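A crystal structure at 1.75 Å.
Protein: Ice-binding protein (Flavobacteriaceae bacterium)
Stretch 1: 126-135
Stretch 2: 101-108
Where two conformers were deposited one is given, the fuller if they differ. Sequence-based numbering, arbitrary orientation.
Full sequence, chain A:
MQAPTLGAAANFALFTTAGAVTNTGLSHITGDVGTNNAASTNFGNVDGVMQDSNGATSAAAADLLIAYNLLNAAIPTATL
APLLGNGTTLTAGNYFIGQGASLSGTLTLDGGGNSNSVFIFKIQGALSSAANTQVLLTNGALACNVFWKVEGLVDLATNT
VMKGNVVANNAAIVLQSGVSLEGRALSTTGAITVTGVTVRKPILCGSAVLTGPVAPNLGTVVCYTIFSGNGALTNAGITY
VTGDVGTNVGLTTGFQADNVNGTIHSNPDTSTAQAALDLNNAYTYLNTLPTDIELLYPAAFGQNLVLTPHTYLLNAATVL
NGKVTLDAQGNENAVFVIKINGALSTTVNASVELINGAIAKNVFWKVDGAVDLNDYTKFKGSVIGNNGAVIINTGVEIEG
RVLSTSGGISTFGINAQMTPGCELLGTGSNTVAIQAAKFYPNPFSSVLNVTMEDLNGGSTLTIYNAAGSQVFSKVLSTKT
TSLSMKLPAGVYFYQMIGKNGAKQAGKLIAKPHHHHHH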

# COMPACT_ATOMS: atom_id res chain seq x y z
N ALA A 126 20.25 19.23 17.71
CA ALA A 126 19.61 18.93 16.42
C ALA A 126 20.26 17.71 15.76
O ALA A 126 21.38 17.29 16.13
CB ALA A 126 19.68 20.15 15.51
N LEU A 127 19.57 17.12 14.79
CA LEU A 127 20.12 16.03 13.99
C LEU A 127 19.96 16.38 12.51
O LEU A 127 18.86 16.63 12.07
CB LEU A 127 19.44 14.71 14.33
CG LEU A 127 19.79 13.49 13.48
CD1 LEU A 127 21.23 13.02 13.74
CD2 LEU A 127 18.79 12.37 13.74
N SER A 128 21.08 16.41 11.78
CA SER A 128 21.09 16.73 10.35
C SER A 128 21.78 15.60 9.64
O SER A 128 22.59 14.90 10.24
CB SER A 128 21.89 18.00 10.09
OG SER A 128 21.14 19.11 10.51
N SER A 129 21.46 15.40 8.37
CA SER A 129 22.27 14.50 7.55
C SER A 129 22.79 15.26 6.33
O SER A 129 22.20 16.28 5.93
CB SER A 129 21.46 13.28 7.08
OG SER A 129 20.40 13.68 6.20
N ALA A 130 23.88 14.75 5.76
CA ALA A 130 24.40 15.21 4.47
C ALA A 130 23.65 14.50 3.35
O ALA A 130 23.08 13.42 3.57
CB ALA A 130 25.89 14.90 4.39
N ALA A 131 23.63 15.09 2.16
CA ALA A 131 22.95 14.45 1.02
C ALA A 131 23.52 13.06 0.84
O ALA A 131 24.74 12.85 1.00
CB ALA A 131 23.12 15.29 -0.25
N ASN A 132 22.63 12.10 0.55
CA ASN A 132 22.99 10.71 0.16
C ASN A 132 23.48 9.86 1.31
O ASN A 132 24.00 8.77 1.08
CB ASN A 132 24.05 10.69 -0.96
CG ASN A 132 23.68 11.59 -2.12
OD1 ASN A 132 22.60 11.47 -2.68
ND2 ASN A 132 24.57 12.51 -2.46
N THR A 133 23.31 10.35 2.54
CA THR A 133 23.56 9.55 3.74
C THR A 133 22.73 8.28 3.70
O THR A 133 21.56 8.32 3.30
CB THR A 133 23.14 10.34 4.98
OG1 THR A 133 23.96 11.51 5.09
CG2 THR A 133 23.25 9.48 6.27
N GLN A 134 23.30 7.16 4.15
CA GLN A 134 22.52 5.91 4.23
C GLN A 134 22.68 5.19 5.56
O GLN A 134 23.79 4.82 5.94
CB GLN A 134 22.89 4.99 3.10
CG GLN A 134 22.48 5.56 1.75
CD GLN A 134 22.53 4.53 0.66
OE1 GLN A 134 22.66 4.87 -0.51
NE2 GLN A 134 22.41 3.26 1.02
N VAL A 135 21.56 4.97 6.24
CA VAL A 135 21.53 4.13 7.42
C VAL A 135 21.11 2.72 6.98
O VAL A 135 20.07 2.56 6.36
CB VAL A 135 20.60 4.71 8.49
CG1 VAL A 135 20.48 3.77 9.70
CG2 VAL A 135 21.16 6.05 8.94
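Stretch 2 101-108: ASLSGTLT

Stretch 2 runs alongside stretch 1 as a neighbouring parallel strand of the same chain, in two short ladders separated by loops. Strand 101-104 pairs with strand 127-129; their axes approach to 4.5 Å, and their N-to-C directions differ by 21° (signed crossing angle -21°), the slight twist usual between adjacent strands. Beyond the break, strand 106-108 pairs with strand 134-135. In the first ladder Leu 127 lies beside Ala 101, Ser 128 beside Ser 102 and Ser 129 beside Leu 103, with CA-CA distances of 4.9, 4.8 and 4.4 Å. In the second, Gln 134 lies beside Thr 106 and Val 135 beside Leu 107, both with CA-CA distances of 4.8 Å. The register shifts by two residues between the ladders because stretch 1 takes the longer path, through a type II turn from Ala 130 to Thr 133.

Hydrogen bonds alternate between the strands as parallel pairing requires. Ala 101 N donates to Ala 126 O (2.8 Å), Ser 128 N to Ala 101 O (3.1 Å), Leu 103 N to Ser 128 O (2.8 Å) and Ala 130 N to Leu 103 O (2.9 Å), so Ala 101 and Leu 103 each use both N and O toward stretch 1. After the turn the pattern resumes: Gln 134 N donates to Gly 105 O and Leu 107 N to Gln 134 O, both at 2.9 Å. CA-H...O contacts fill in between, the shortest from Ser 102 CA to Ser 128 O at 3.2 Å. Gly 105, at phi/psi 63/-142, carries stretch 2 across the break in a conformation that favours glycine. The turn is closed by Thr 133 N to Ala 130 O at 3.2 Å and reinforced by the side-chain bond from Thr 133 OG1 to the same Ala 130 O at 2.6 Å. One water spans the gap, accepting from Gly 105 N (3.1 Å) and donating to Ala 131 O (2.9 Å).

Paired side chains share a face of the sheet. Leu 127, Ser 129 and Val 135 lie on the same face as Ala 101, Leu 103 and Leu 107, and the leucines, Val 135 and Ala 101 are buried. Leu 127, with chi1 t and chi2 p, brings CD1 to 3.9 Å from Ala 101 CB and 4.1 Å from Leu 103 CG, bridging two residues of the neighbouring strand. Leu 103 has the largest area covered by stretch 1, 106 Å²; its CB also meets Ser 129 CB at 3.9 Å and Thr 133 CG2 at 3.7 Å, so it packs against the residue just before the turn and the turn's last residue. Farther along, Val 135 CG2 lies 4.3 Å from Leu 107 CB. The other face carries Ser 128 beside Ser 102 and Gln 134 beside Thr 106, all partly exposed, and the end of Gln 134 leads away from stretch 2. In the turn, Ala 131 and Asn 132 make no direct contact with stretch 2.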

# COMPACT_ATOMS: atom_id res chain seq x y z
N ALA A 101 24.01 16.41 16.41
CA ALA A 101 24.69 15.35 15.66
C ALA A 101 24.51 15.53 14.14
O ALA A 101 23.59 16.19 13.67
CB ALA A 101 24.17 13.98 16.10
N SER A 102 25.42 14.95 13.38
CA SER A 102 25.28 14.98 11.93
C SER A 102 25.65 13.65 11.32
O SER A 102 26.74 13.08 11.58
CB SER A 102 26.09 16.11 11.30
OG SER A 102 27.46 15.96 11.60
N LEU A 103 24.73 13.15 10.51
CA LEU A 103 24.93 11.88 9.80
C LEU A 103 25.57 12.15 8.46
O LEU A 103 25.27 13.17 7.79
CB LEU A 103 23.58 11.15 9.60
CG LEU A 103 22.91 10.57 10.86
CD1 LEU A 103 21.44 10.32 10.57
CD2 LEU A 103 23.57 9.25 11.26
N SER A 104 26.46 11.25 8.07
CA SER A 104 27.18 11.42 6.84
C SER A 104 27.58 10.03 6.35
O SER A 104 27.83 9.16 7.16
CB SER A 104 28.41 12.29 7.13
OG SER A 104 29.22 12.40 6.00
N GLY A 105 27.64 9.83 5.04
CA GLY A 105 28.14 8.58 4.49
C GLY A 105 27.24 7.45 4.93
O GLY A 105 26.02 7.63 5.02
N THR A 106 27.82 6.29 5.23
CA THR A 106 27.06 5.12 5.61
C THR A 106 27.15 4.86 7.13
O THR A 106 28.23 4.99 7.72
CB THR A 106 27.56 3.91 4.80
OG1 THR A 106 27.59 4.25 3.39
CG2 THR A 106 26.67 2.73 4.99
N LEU A 107 26.02 4.50 7.75
CA LEU A 107 26.01 4.04 9.13
C LEU A 107 25.35 2.68 9.12
O LEU A 107 24.22 2.55 8.62
CB LEU A 107 25.20 4.98 10.04
CG LEU A 107 25.14 4.53 11.51
CD1 LEU A 107 26.53 4.55 12.15
CD2 LEU A 107 24.17 5.37 12.33
N THR A 108 26.01 1.66 9.66
CA THR A 108 25.44 0.30 9.69
C THR A 108 25.04 -0.09 11.11
O THR A 108 25.83 0.06 12.05
CB THR A 108 26.40 -0.75 9.07
OG1 THR A 108 26.67 -0.38 7.71
CG2 THR A 108 25.81 -2.16 9.10
O HOH W 1 26.70 11.52 2.65